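PDB 5N4B: dual function macrocyclase-peptidase POPB from Galerina marginata, which cleaves peptide bonds after proline and macrocyclises precursor peptides in the biosynthesis of the amanitin toxins. Local coordinates for residues A[496-500]-A[578-583]; A[604-610]-A[668-673]; A[270-275]-A[320-325]; A[304-308]-A[343-348]; A[233-237]-A[259-265]. The protein carries 1 engineered substitution. The contacts are given in a common frame with arbitrary orientation. Residues are numbered along the deposited sequence.

Interaction 1. Residues A[496-500]-A[578-583]. Engineered in segment 578-583: A578 (natural residue Ser).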
# COMPACT_ATOMS: atom_id res chain seq x y z
N GLY A 496 -12.03 5.71 -0.98
CA GLY A 496 -11.28 6.27 0.13
C GLY A 496 -10.49 5.24 0.90
O GLY A 496 -10.72 4.03 0.81
N TYR A 497 -9.56 5.76 1.70
CA TYR A 497 -8.78 4.96 2.64
C TYR A 497 -8.96 5.58 4.01
O TYR A 497 -9.67 5.01 4.84
CB TYR A 497 -7.31 4.86 2.21
CG TYR A 497 -6.50 3.98 3.09
CD1 TYR A 497 -6.63 2.58 3.03
CD2 TYR A 497 -5.58 4.50 4.00
CE1 TYR A 497 -5.85 1.77 3.84
CE2 TYR A 497 -4.82 3.70 4.79
CZ TYR A 497 -4.95 2.33 4.72
OH TYR A 497 -4.16 1.50 5.50
N GLY A 498 -8.38 6.75 4.27
CA GLY A 498 -8.77 7.56 5.41
C GLY A 498 -8.05 7.27 6.71
O GLY A 498 -8.68 7.20 7.77
N GLY A 499 -6.77 7.05 6.66
CA GLY A 499 -6.05 6.73 7.88
C GLY A 499 -4.56 6.57 7.64
O GLY A 499 -4.05 6.49 6.50
N PHE A 500 -3.85 6.49 8.76
CA PHE A 500 -2.46 6.05 8.83
C PHE A 500 -1.49 7.00 8.12
O PHE A 500 -0.34 6.62 7.84
CB PHE A 500 -2.28 4.62 8.35
CG PHE A 500 -3.04 3.61 9.18
CD1 PHE A 500 -2.46 3.12 10.37
CD2 PHE A 500 -4.30 3.15 8.82
CE1 PHE A 500 -3.12 2.21 11.15
CE2 PHE A 500 -4.99 2.21 9.63
CZ PHE A 500 -4.38 1.72 10.79
N ALA A 578 -9.21 -2.38 3.48
CA ALA A 578 -8.48 -2.37 4.76
C ALA A 578 -9.04 -1.24 5.61
O ALA A 578 -10.23 -1.31 5.95
CB ALA A 578 -6.96 -2.41 4.54
N ASN A 579 -8.25 -0.24 6.01
CA ASN A 579 -8.88 0.92 6.65
C ASN A 579 -10.01 1.50 5.80
O ASN A 579 -10.98 2.02 6.36
CB ASN A 579 -7.86 2.03 6.98
CG ASN A 579 -8.43 3.05 7.94
OD1 ASN A 579 -8.52 2.81 9.14
ND2 ASN A 579 -8.84 4.22 7.44
N GLY A 580 -9.87 1.44 4.47
CA GLY A 580 -10.91 1.91 3.57
C GLY A 580 -12.16 1.06 3.66
O GLY A 580 -13.26 1.55 3.37
N GLY A 581 -12.02 -0.22 4.02
CA GLY A 581 -13.21 -1.05 4.22
C GLY A 581 -13.94 -0.70 5.49
O GLY A 581 -15.18 -0.67 5.54
N LEU A 582 -13.19 -0.40 6.54
CA LEU A 582 -13.76 0.19 7.75
C LEU A 582 -14.49 1.49 7.42
O LEU A 582 -15.61 1.74 7.90
CB LEU A 582 -12.64 0.49 8.76
CG LEU A 582 -13.03 1.36 9.94
CD1 LEU A 582 -14.10 0.74 10.85
CD2 LEU A 582 -11.78 1.68 10.81
N LEU A 583 -13.86 2.32 6.62
CA LEU A 583 -14.47 3.57 6.18
C LEU A 583 -15.82 3.30 5.53
O LEU A 583 -16.81 3.98 5.85
CB LEU A 583 -13.51 4.29 5.24
CG LEU A 583 -14.05 5.58 4.63
CD1 LEU A 583 -14.20 6.66 5.68
CD2 LEU A 583 -13.12 6.04 3.53
O HOH W 1 -5.53 -0.41 6.73

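Interaction 2. Residues A[604-610]-A[668-673]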
# COMPACT_ATOMS: atom_id res chain seq x y z
N GLY A 604 -12.01 -5.22 5.17
CA GLY A 604 -12.10 -4.11 6.09
C GLY A 604 -12.09 -4.48 7.56
O GLY A 604 -12.52 -5.57 7.98
N VAL A 605 -11.58 -3.56 8.37
CA VAL A 605 -11.75 -3.65 9.82
C VAL A 605 -13.21 -3.28 10.12
O VAL A 605 -13.79 -2.42 9.45
CB VAL A 605 -10.78 -2.69 10.53
CG1 VAL A 605 -11.04 -2.61 11.98
CG2 VAL A 605 -9.34 -3.08 10.22
N ALA A 606 -13.82 -3.93 11.11
CA ALA A 606 -15.21 -3.62 11.47
C ALA A 606 -15.52 -3.83 12.94
O ALA A 606 -16.47 -3.20 13.46
CB ALA A 606 -16.19 -4.43 10.63
N ASP A 607 -14.79 -4.70 13.62
CA ASP A 607 -14.95 -4.91 15.06
C ASP A 607 -13.87 -4.06 15.72
O ASP A 607 -12.73 -4.48 15.89
CB ASP A 607 -14.86 -6.38 15.43
CG ASP A 607 -15.06 -6.60 16.91
OD1 ASP A 607 -14.94 -5.65 17.70
OD2 ASP A 607 -15.32 -7.77 17.29
N LEU A 608 -14.21 -2.81 16.04
CA LEU A 608 -13.23 -1.91 16.63
C LEU A 608 -13.07 -2.11 18.14
O LEU A 608 -12.24 -1.42 18.75
CB LEU A 608 -13.58 -0.45 16.36
CG LEU A 608 -13.27 0.14 15.02
CD1 LEU A 608 -13.58 1.64 15.07
CD2 LEU A 608 -11.82 -0.04 14.62
N LEU A 609 -13.82 -3.03 18.74
CA LEU A 609 -13.58 -3.40 20.13
C LEU A 609 -12.56 -4.51 20.29
O LEU A 609 -11.94 -4.60 21.35
CB LEU A 609 -14.87 -3.79 20.86
CG LEU A 609 -15.91 -2.68 20.98
CD1 LEU A 609 -17.11 -3.19 21.72
CD2 LEU A 609 -15.34 -1.47 21.64
N LYS A 610 -12.33 -5.32 19.24
CA LYS A 610 -11.43 -6.47 19.35
C LYS A 610 -10.29 -6.46 18.33
O LYS A 610 -9.52 -7.42 18.29
CB LYS A 610 -12.22 -7.79 19.26
CG LYS A 610 -13.26 -8.03 20.38
CD LYS A 610 -13.91 -9.47 20.33
CE LYS A 610 -12.92 -10.56 20.66
NZ LYS A 610 -13.57 -11.93 20.78
N MET A 668 -12.70 -12.23 10.08
CA MET A 668 -13.78 -12.20 11.06
C MET A 668 -14.42 -10.84 11.17
O MET A 668 -15.59 -10.75 11.47
CB MET A 668 -13.27 -12.67 12.43
CG MET A 668 -12.41 -11.71 13.17
SD MET A 668 -13.38 -10.58 14.20
CE MET A 668 -12.14 -9.43 14.75
N HIS A 669 -13.68 -9.76 10.88
CA HIS A 669 -14.24 -8.42 10.93
C HIS A 669 -15.45 -8.34 9.99
O HIS A 669 -16.56 -7.96 10.39
CB HIS A 669 -13.17 -7.43 10.48
CG HIS A 669 -12.17 -7.10 11.53
ND1 HIS A 669 -12.45 -6.27 12.60
CD2 HIS A 669 -10.89 -7.49 11.67
CE1 HIS A 669 -11.38 -6.16 13.35
NE2 HIS A 669 -10.41 -6.90 12.81
N SER A 670 -15.22 -8.62 8.71
CA SER A 670 -16.28 -8.64 7.73
C SER A 670 -17.34 -9.70 8.03
O SER A 670 -18.53 -9.48 7.78
CB SER A 670 -15.71 -8.96 6.36
OG SER A 670 -15.00 -7.85 5.86
N PHE A 671 -16.93 -10.88 8.52
CA PHE A 671 -17.92 -11.92 8.83
C PHE A 671 -18.91 -11.44 9.91
O PHE A 671 -20.14 -11.62 9.77
CB PHE A 671 -17.25 -13.21 9.30
CG PHE A 671 -16.41 -13.90 8.31
CD1 PHE A 671 -16.40 -13.56 6.96
CD2 PHE A 671 -15.58 -14.95 8.74
CE1 PHE A 671 -15.57 -14.26 6.07
CE2 PHE A 671 -14.78 -15.63 7.86
CZ PHE A 671 -14.77 -15.27 6.53
N LYS A 672 -18.40 -10.84 10.98
CA LYS A 672 -19.29 -10.34 12.00
C LYS A 672 -20.17 -9.24 11.45
O LYS A 672 -21.36 -9.16 11.77
CB LYS A 672 -18.52 -9.84 13.21
CG LYS A 672 -17.86 -10.92 14.04
CD LYS A 672 -17.30 -10.29 15.33
CE LYS A 672 -16.52 -11.28 16.07
NZ LYS A 672 -15.97 -10.62 17.25
N PHE A 673 -19.60 -8.35 10.65
CA PHE A 673 -20.39 -7.24 10.14
C PHE A 673 -21.54 -7.74 9.27
O PHE A 673 -22.69 -7.31 9.46
CB PHE A 673 -19.52 -6.20 9.43
CG PHE A 673 -20.26 -4.97 9.04
CD1 PHE A 673 -20.71 -4.10 10.02
CD2 PHE A 673 -20.55 -4.71 7.72
CE1 PHE A 673 -21.39 -2.94 9.68
CE2 PHE A 673 -21.23 -3.55 7.37
CZ PHE A 673 -21.67 -2.68 8.37
O HOH W 2 -12.60 -8.15 7.02
O HOH W 3 -14.62 -5.76 4.17

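Interaction 3. Residues A[270-275]-A[320-325]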
# COMPACT_ATOMS: atom_id res chain seq x y z
N ASP A 270 29.13 5.53 1.83
CA ASP A 270 30.56 5.55 2.05
C ASP A 270 31.06 4.39 2.91
O ASP A 270 32.26 4.34 3.17
CB ASP A 270 31.03 6.92 2.61
CG ASP A 270 30.46 7.24 3.98
OD1 ASP A 270 29.80 6.37 4.57
OD2 ASP A 270 30.68 8.39 4.45
N GLY A 271 30.18 3.50 3.38
CA GLY A 271 30.59 2.40 4.24
C GLY A 271 30.82 2.75 5.69
O GLY A 271 31.18 1.85 6.47
N LYS A 272 30.59 4.00 6.10
CA LYS A 272 30.95 4.44 7.44
C LYS A 272 29.88 4.14 8.49
O LYS A 272 30.24 3.92 9.65
CB LYS A 272 31.24 5.93 7.41
CG LYS A 272 31.66 6.52 8.74
CD LYS A 272 31.87 7.99 8.57
CE LYS A 272 32.54 8.64 9.75
NZ LYS A 272 32.30 10.06 9.51
N TYR A 273 28.61 4.17 8.13
CA TYR A 273 27.53 4.13 9.11
C TYR A 273 26.53 3.04 8.80
O TYR A 273 26.24 2.73 7.64
CB TYR A 273 26.79 5.47 9.15
CG TYR A 273 27.58 6.62 9.68
CD1 TYR A 273 28.07 6.61 10.97
CD2 TYR A 273 27.76 7.74 8.90
CE1 TYR A 273 28.75 7.69 11.47
CE2 TYR A 273 28.47 8.84 9.37
CZ TYR A 273 28.97 8.78 10.67
OH TYR A 273 29.64 9.89 11.15
N LEU A 274 26.04 2.46 9.87
CA LEU A 274 24.86 1.62 9.91
C LEU A 274 23.81 2.33 10.75
O LEU A 274 24.08 2.71 11.90
CB LEU A 274 25.21 0.27 10.53
CG LEU A 274 24.06 -0.69 10.85
CD1 LEU A 274 23.39 -1.11 9.61
CD2 LEU A 274 24.62 -1.89 11.62
N TYR A 275 22.61 2.43 10.24
CA TYR A 275 21.52 3.07 10.92
C TYR A 275 20.47 2.07 11.33
O TYR A 275 20.12 1.16 10.55
CB TYR A 275 20.89 4.09 10.00
CG TYR A 275 21.83 5.12 9.41
CD1 TYR A 275 22.33 6.19 10.17
CD2 TYR A 275 22.24 5.05 8.08
CE1 TYR A 275 23.17 7.12 9.62
CE2 TYR A 275 23.08 6.03 7.54
CZ TYR A 275 23.53 7.05 8.33
OH TYR A 275 24.35 7.99 7.75
N ASN A 320 24.83 11.05 3.88
CA ASN A 320 25.76 11.73 4.76
C ASN A 320 26.93 12.19 3.92
O ASN A 320 27.28 11.58 2.92
CB ASN A 320 26.29 10.84 5.89
CG ASN A 320 27.16 9.76 5.38
OD1 ASN A 320 26.68 8.88 4.70
ND2 ASN A 320 28.44 9.79 5.71
N HIS A 321 27.57 13.27 4.36
CA HIS A 321 28.86 13.70 3.85
C HIS A 321 29.77 13.76 5.07
O HIS A 321 29.62 14.63 5.93
CB HIS A 321 28.78 15.02 3.05
CG HIS A 321 27.92 14.92 1.83
ND1 HIS A 321 28.15 14.01 0.83
CD2 HIS A 321 26.83 15.64 1.45
CE1 HIS A 321 27.22 14.15 -0.11
NE2 HIS A 321 26.41 15.13 0.24
N GLY A 322 30.68 12.82 5.19
CA GLY A 322 31.42 12.70 6.43
C GLY A 322 30.48 12.50 7.59
O GLY A 322 29.53 11.72 7.50
N SER A 323 30.71 13.23 8.68
CA SER A 323 29.88 13.08 9.87
C SER A 323 28.60 13.93 9.83
O SER A 323 27.87 13.93 10.82
CB SER A 323 30.70 13.42 11.12
OG SER A 323 31.30 14.67 10.96
N LEU A 324 28.33 14.60 8.73
CA LEU A 324 27.11 15.40 8.59
C LEU A 324 26.04 14.54 7.92
O LEU A 324 26.16 14.20 6.74
CB LEU A 324 27.40 16.64 7.74
CG LEU A 324 26.30 17.71 7.75
CD1 LEU A 324 26.22 18.34 9.10
CD2 LEU A 324 26.63 18.76 6.69
N VAL A 325 25.02 14.20 8.68
CA VAL A 325 23.96 13.27 8.24
C VAL A 325 22.73 14.09 7.86
O VAL A 325 22.25 14.93 8.67
CB VAL A 325 23.63 12.28 9.35
CG1 VAL A 325 22.62 11.30 8.87
CG2 VAL A 325 24.87 11.54 9.78
O HOH W 4 27.88 7.96 2.48
O HOH W 5 31.10 10.75 3.15
O HOH W 6 24.02 8.16 5.10

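Interaction 4. Residues A[304-308]-A[343-348]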
# COMPACT_ATOMS: atom_id res chain seq x y z
N TRP A 304 25.96 1.14 19.38
CA TRP A 304 24.96 2.10 18.93
C TRP A 304 25.10 3.42 19.66
O TRP A 304 25.04 3.45 20.89
CB TRP A 304 23.57 1.56 19.17
CG TRP A 304 23.26 0.34 18.46
CD1 TRP A 304 23.11 -0.92 18.98
CD2 TRP A 304 23.10 0.20 17.04
NE1 TRP A 304 22.85 -1.80 17.99
CE2 TRP A 304 22.83 -1.15 16.78
CE3 TRP A 304 23.13 1.11 15.96
CZ2 TRP A 304 22.59 -1.63 15.50
CZ3 TRP A 304 22.88 0.60 14.67
CH2 TRP A 304 22.63 -0.74 14.48
N ARG A 305 25.16 4.51 18.89
CA ARG A 305 24.97 5.85 19.40
C ARG A 305 23.49 6.20 19.30
O ARG A 305 22.92 6.19 18.20
CB ARG A 305 25.79 6.85 18.60
CG ARG A 305 25.67 8.29 19.07
CD ARG A 305 26.58 9.19 18.32
NE ARG A 305 26.45 10.55 18.78
CZ ARG A 305 27.23 11.55 18.37
NH1 ARG A 305 28.19 11.34 17.48
NH2 ARG A 305 27.06 12.77 18.86
N LYS A 306 22.88 6.53 20.43
CA LYS A 306 21.42 6.67 20.55
C LYS A 306 21.00 8.11 20.22
O LYS A 306 20.51 8.87 21.05
CB LYS A 306 20.96 6.21 21.93
CG LYS A 306 21.29 4.74 22.22
CD LYS A 306 20.79 4.34 23.64
CE LYS A 306 21.14 2.90 23.99
NZ LYS A 306 20.72 2.71 25.44
N VAL A 307 21.12 8.43 18.94
CA VAL A 307 20.97 9.81 18.47
C VAL A 307 19.56 10.32 18.70
O VAL A 307 19.37 11.43 19.22
CB VAL A 307 21.41 9.94 17.00
CG1 VAL A 307 21.14 11.30 16.47
CG2 VAL A 307 22.87 9.65 16.88
N VAL A 308 18.56 9.55 18.28
CA VAL A 308 17.15 9.81 18.59
C VAL A 308 16.68 8.67 19.46
O VAL A 308 16.59 7.52 19.01
CB VAL A 308 16.29 9.94 17.32
CG1 VAL A 308 14.80 10.10 17.68
CG2 VAL A 308 16.74 11.10 16.42
N LEU A 343 27.45 14.63 13.57
CA LEU A 343 27.89 13.67 14.56
C LEU A 343 29.33 13.88 14.99
O LEU A 343 29.81 13.11 15.83
CB LEU A 343 27.71 12.27 13.97
CG LEU A 343 26.26 11.86 13.66
CD1 LEU A 343 26.22 10.44 13.07
CD2 LEU A 343 25.38 11.96 14.87
N SER A 344 30.06 14.84 14.42
CA SER A 344 31.41 15.08 14.93
C SER A 344 31.41 15.72 16.30
O SER A 344 32.48 15.79 16.91
CB SER A 344 32.20 15.94 13.93
OG SER A 344 31.69 17.25 13.93
N LYS A 345 30.26 16.18 16.79
CA LYS A 345 30.09 16.80 18.08
C LYS A 345 29.56 15.79 19.09
O LYS A 345 28.79 14.90 18.75
CB LYS A 345 29.03 17.91 17.98
CG LYS A 345 29.00 18.74 16.69
CD LYS A 345 30.22 19.60 16.56
CE LYS A 345 30.34 20.18 15.17
NZ LYS A 345 31.25 21.36 15.17
N ASP A 346 29.94 15.94 20.37
CA ASP A 346 29.41 15.02 21.38
C ASP A 346 27.92 15.24 21.56
O ASP A 346 27.14 14.28 21.65
CB ASP A 346 30.10 15.24 22.72
CG ASP A 346 31.42 14.54 22.81
OD1 ASP A 346 32.42 15.09 22.28
OD2 ASP A 346 31.46 13.42 23.38
N GLU A 347 27.51 16.49 21.57
CA GLU A 347 26.12 16.91 21.52
C GLU A 347 25.87 17.25 20.08
O GLU A 347 26.28 18.32 19.62
CB GLU A 347 25.83 18.12 22.41
CG GLU A 347 25.48 17.72 23.81
CD GLU A 347 24.19 16.91 23.83
OE1 GLU A 347 24.23 15.72 24.18
OE2 GLU A 347 23.14 17.46 23.42
N PRO A 348 25.23 16.37 19.31
CA PRO A 348 25.07 16.65 17.89
C PRO A 348 24.45 18.02 17.67
O PRO A 348 23.53 18.46 18.38
CB PRO A 348 24.09 15.57 17.44
CG PRO A 348 24.16 14.47 18.47
CD PRO A 348 24.50 15.16 19.74

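Interaction 5. Residues A[233-237]-A[259-265]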
# COMPACT_ATOMS: atom_id res chain seq x y z
N ARG A 233 5.95 -11.41 16.97
CA ARG A 233 6.51 -10.75 18.14
C ARG A 233 7.99 -11.07 18.23
O ARG A 233 8.48 -12.05 17.67
CB ARG A 233 5.79 -11.14 19.44
CG ARG A 233 4.37 -10.72 19.50
CD ARG A 233 4.28 -9.22 19.71
NE ARG A 233 2.91 -8.77 19.94
CZ ARG A 233 2.04 -8.43 18.99
NH1 ARG A 233 2.37 -8.47 17.70
NH2 ARG A 233 0.82 -8.06 19.35
N ASN A 234 8.71 -10.25 19.00
CA ASN A 234 10.13 -10.48 19.24
C ASN A 234 10.94 -10.46 17.95
O ASN A 234 11.87 -11.25 17.74
CB ASN A 234 10.37 -11.77 20.05
CG ASN A 234 9.77 -11.70 21.43
OD1 ASN A 234 10.33 -11.07 22.35
ND2 ASN A 234 8.64 -12.29 21.56
N ALA A 235 10.66 -9.44 17.13
CA ALA A 235 11.44 -9.20 15.92
C ALA A 235 12.91 -8.98 16.24
O ALA A 235 13.29 -8.44 17.30
CB ALA A 235 10.94 -7.97 15.19
N MET A 236 13.73 -9.38 15.30
CA MET A 236 15.18 -9.25 15.38
C MET A 236 15.66 -8.64 14.08
O MET A 236 15.34 -9.13 12.99
CB MET A 236 15.86 -10.63 15.51
CG MET A 236 15.50 -11.38 16.76
SD MET A 236 15.83 -13.15 16.65
CE MET A 236 14.29 -13.65 15.87
N MET A 237 16.48 -7.61 14.16
CA MET A 237 17.22 -7.15 12.99
C MET A 237 18.51 -7.96 12.91
O MET A 237 19.30 -7.99 13.86
CB MET A 237 17.50 -5.65 13.07
CG MET A 237 18.26 -5.10 11.88
SD MET A 237 17.48 -5.31 10.29
CE MET A 237 16.00 -4.36 10.54
N PRO A 259 8.46 -6.45 23.08
CA PRO A 259 8.33 -7.47 22.03
C PRO A 259 7.52 -7.05 20.84
O PRO A 259 7.61 -7.74 19.82
CB PRO A 259 7.70 -8.66 22.76
CG PRO A 259 7.19 -8.11 24.03
CD PRO A 259 7.96 -6.91 24.38
N GLU A 260 6.75 -5.97 20.93
CA GLU A 260 5.93 -5.51 19.83
C GLU A 260 6.66 -4.54 18.90
O GLU A 260 6.16 -4.30 17.80
CB GLU A 260 4.62 -4.88 20.34
CG GLU A 260 4.69 -3.45 20.86
CD GLU A 260 5.30 -3.23 22.27
OE1 GLU A 260 5.97 -4.14 22.90
OE2 GLU A 260 5.09 -2.08 22.74
N TRP A 261 7.81 -4.01 19.31
CA TRP A 261 8.53 -3.05 18.47
C TRP A 261 9.13 -3.78 17.26
O TRP A 261 9.51 -4.94 17.34
CB TRP A 261 9.63 -2.36 19.24
CG TRP A 261 9.18 -1.49 20.36
CD1 TRP A 261 7.93 -1.41 20.90
CD2 TRP A 261 10.01 -0.59 21.10
NE1 TRP A 261 7.95 -0.48 21.94
CE2 TRP A 261 9.21 0.02 22.06
CE3 TRP A 261 11.35 -0.26 21.03
CZ2 TRP A 261 9.71 0.95 22.97
CZ3 TRP A 261 11.86 0.70 21.91
CH2 TRP A 261 11.05 1.27 22.88
N ILE A 262 9.22 -3.08 16.14
CA ILE A 262 9.85 -3.57 14.93
C ILE A 262 10.96 -2.61 14.49
O ILE A 262 11.09 -1.48 15.02
CB ILE A 262 8.85 -3.88 13.80
CG1 ILE A 262 8.15 -2.61 13.33
CG2 ILE A 262 7.87 -4.95 14.30
CD1 ILE A 262 7.40 -2.81 11.97
N TYR A 263 11.75 -3.06 13.52
CA TYR A 263 13.05 -2.51 13.23
C TYR A 263 13.23 -2.29 11.73
O TYR A 263 12.65 -3.00 10.90
CB TYR A 263 14.20 -3.39 13.77
CG TYR A 263 13.97 -3.63 15.23
CD1 TYR A 263 14.07 -2.60 16.13
CD2 TYR A 263 13.50 -4.87 15.69
CE1 TYR A 263 13.75 -2.79 17.45
CE2 TYR A 263 13.19 -5.06 17.03
CZ TYR A 263 13.32 -4.01 17.89
OH TYR A 263 12.99 -4.14 19.20
N GLY A 264 14.00 -1.29 11.39
CA GLY A 264 14.49 -1.10 10.04
C GLY A 264 15.94 -0.67 10.08
O GLY A 264 16.48 -0.34 11.14
N ALA A 265 16.58 -0.67 8.92
CA ALA A 265 17.99 -0.34 8.81
C ALA A 265 18.28 0.39 7.53
O ALA A 265 17.46 0.45 6.60
CB ALA A 265 18.87 -1.59 8.90
O HOH W 7 8.22 -7.42 17.18

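Interaction 1. Residues A[496-500]-A[578-583]
A578 is an engineered replacement of the charge-relay serine and sits at the N-cap of helix 579-590, on the tight turn that follows strand 572-577. Its phi/psi of 64/-119° is the strained backbone of the nucleophile elbow in the alpha/beta-hydrolase fold, and its CB lies 4.4 Å from CE1 of Y497, at the edge of that ring. N579 does most of the work. Its CB packs over the face of the Y497 ring in a CH-pi contact, 3.9 Å from the centroid, and the same ring also packs on an aromatic side chain of the bound peptide. N579 ND2 donates to Y497 O at 2.8 Å, while N579 OD1 is held by the hydroxyl of Y624. Water 1 joins the same pair again, accepting from N579 N at 2.8 Å and lying 2.7 Å from Y497 OH. The backbones come nearest at G580, whose CA lies 3.8 Å from Y497 CA, 3.5 Å from G496 O and 3.6 Å from Y497 O; a CB here would run into G496 O. The side chain of L582 packs on F551 and P641. One turn on from N579, L583 lays CD2 3.8 Å from G496 C and 3.8 Å from Y497 O.

Interaction 2. Residues A[604-610]-A[668-673]
H669, in the first turn of helix 668-680, reaches back to the loop 604-610 and accepts a hydrogen bond at ND1 from D607 N (3.0 Å, nearly straight at 165°). The imidazole lies with one face against V605 CA, a CH-pi contact 4.1 Å from the ring centroid. D607 is used at both oxygens. D607 OD2 forms a salt bridge with K672 NZ at 2.9 Å, and D607 OD1 takes two weak bonds from L609 N and K610 N, each 3.0 Å. K672 NZ is shared with D36 and E42; E42 also pairs with K610, which offsets the 4.5 Å approach of K610 NZ to K672 NZ. Two waters satisfy the backbone of G604: water 2 donates to G604 O at 2.8 Å, water 3 accepts from G604 N at 2.8 Å, and each lies 2.7 Å from S670 OG. This is the alpha/beta-hydrolase domain, with G604 close to A578 and D662 of the charge relay. A606 CB packs on F673 CB (4.0 Å), and F673 on M585 and V589 of helix 579-590, so the loop, coming off strand 598-602, lies against two helices that pack on each other, and helix 668-680 rests on strand 653-659.

Interaction 3. Residues A[270-275]-A[320-325]
The Y273 ring turns its edge to the 320-325 hairpin, with Y273 CE2 3.6 Å from G322 O and Y273 OH 3.4 Å from S323 CA. That hairpin reverses through a type II' turn from H321 to L324, with G322 at the positive-phi corner. N320 ND2 makes two bonds, to G322 O at 2.8 Å within the hairpin and across to D270 OD2 at 2.9 Å. D270 OD1 meanwhile accepts from K272 N at 2.9 Å, an Asx turn, and is hydrogen-bonded to the hydroxyl of S268. Further along the strand, Y275 OH lies 3.9 Å from V325 CG1. The contact thus joins the hairpin bends of two successive beta-propeller blades. Three waters fill the seam: water 4 links D270 N to N320 OD1, water 5 D270 OD2 to G322 N, and water 6 Y275 OH to N320 OD1. K272 NZ bonds Y273 OH at 3.1 Å. With one direct hydrogen bond and three water bridges, the polar part of this seam relies on water as much as on direct bonding, beside a small tyrosine-valine contact.

Interaction 4. Residues A[304-308]-A[343-348]
Segment 304-308 lies on strand 305-308, an outermost strand of its sheet, and turns a corner at V307, just after an inverse gamma turn centred on K306. Segment 343-348 has no regular structure: it is the loop that carries the chain from strand 337-342 to strand 349-352, curling so that several of its carbonyls face inward. The backbones keep apart, the nearest CA atoms being V307 and P348 at 8.0 Å, so side chains must bridge the gap. R305 does this fully extended, every chi angle near 180°, and its guanidinium enters the curl of the loop. R305 NH1 donates to L343 O at 2.9 Å and R305 NH2 to K345 O at 2.7 Å; D346 O is a further neighbour of R305 NH2, at 3.2 Å. Two blades of the beta-propeller meet here, the fourth strand of one (305-308) against the connection between the third and fourth strands of the next. Both acceptors are main-chain carbonyls, so the arginine bonds to the loop backbone. Hydrocarbon packs round the charge: L343 CD2 lies over one face of the guanidinium, and P348 CG is 3.4 Å from R305 NH2. Inward of this, V307 CG2 meets L343 CD2 at 4.0 Å, and V307 and P348 both rest on I341 of strand 337-342, while L343 touches Y273 of strand 273-279.

Interaction 5. Residues A[233-237]-A[259-265]
M237 and Y263 make the apolar centre. The methionine folds over strand 262-265, its CE 3.8 Å from Y263 CB and 3.6 Å from G264 CA, its SD 4.2 Å from A265 CB. A235 comes next, its CB 4.1 Å from Y263 CD2 and 4.4 Å from I262 CG2, while A235 O approaches the edge of the tyrosine ring, 3.4 Å from Y263 CE2. The two segments run in roughly the same direction, 27° apart, but belong to different sheets: strand 236-241 is the third of one propeller blade and strand 262-267 the first strand of the following four-stranded blade, so side chains, not strand pairing, fill the space between them. Nearer the loops, R233 CD adds plain packing, 4.1 Å from E260 CA, and the contact becomes polar. Water 7 accepts from A235 N at 3.2 Å and donates to P259 O at 2.7 Å and W261 O at 2.8 Å. N234 N bonds P259 O directly at 2.9 Å.

In the fold
Interactions 5, 3 and 4 belong to the beta-propeller, interactions 1 and 2 to the alpha/beta-hydrolase domain, whose main part follows the propeller in the chain. Interactions 3 and 4 join the same two blades, their centres 12 Å apart and their segments alternating along the chain; they meet where S323 O faces L343 N at 2.9 Å. Interaction 5 ties the preceding blade to strand 262-267, which pairs with strand 273-279 of interaction 3, so the propeller contacts link three consecutive blades. Interaction 1 holds the active-site position A578, and interaction 2, centred 13 Å away, touches it through L582 and V605. Interactions 5 and 1 have centres about 25 Å apart, nearest atoms about 12 Å.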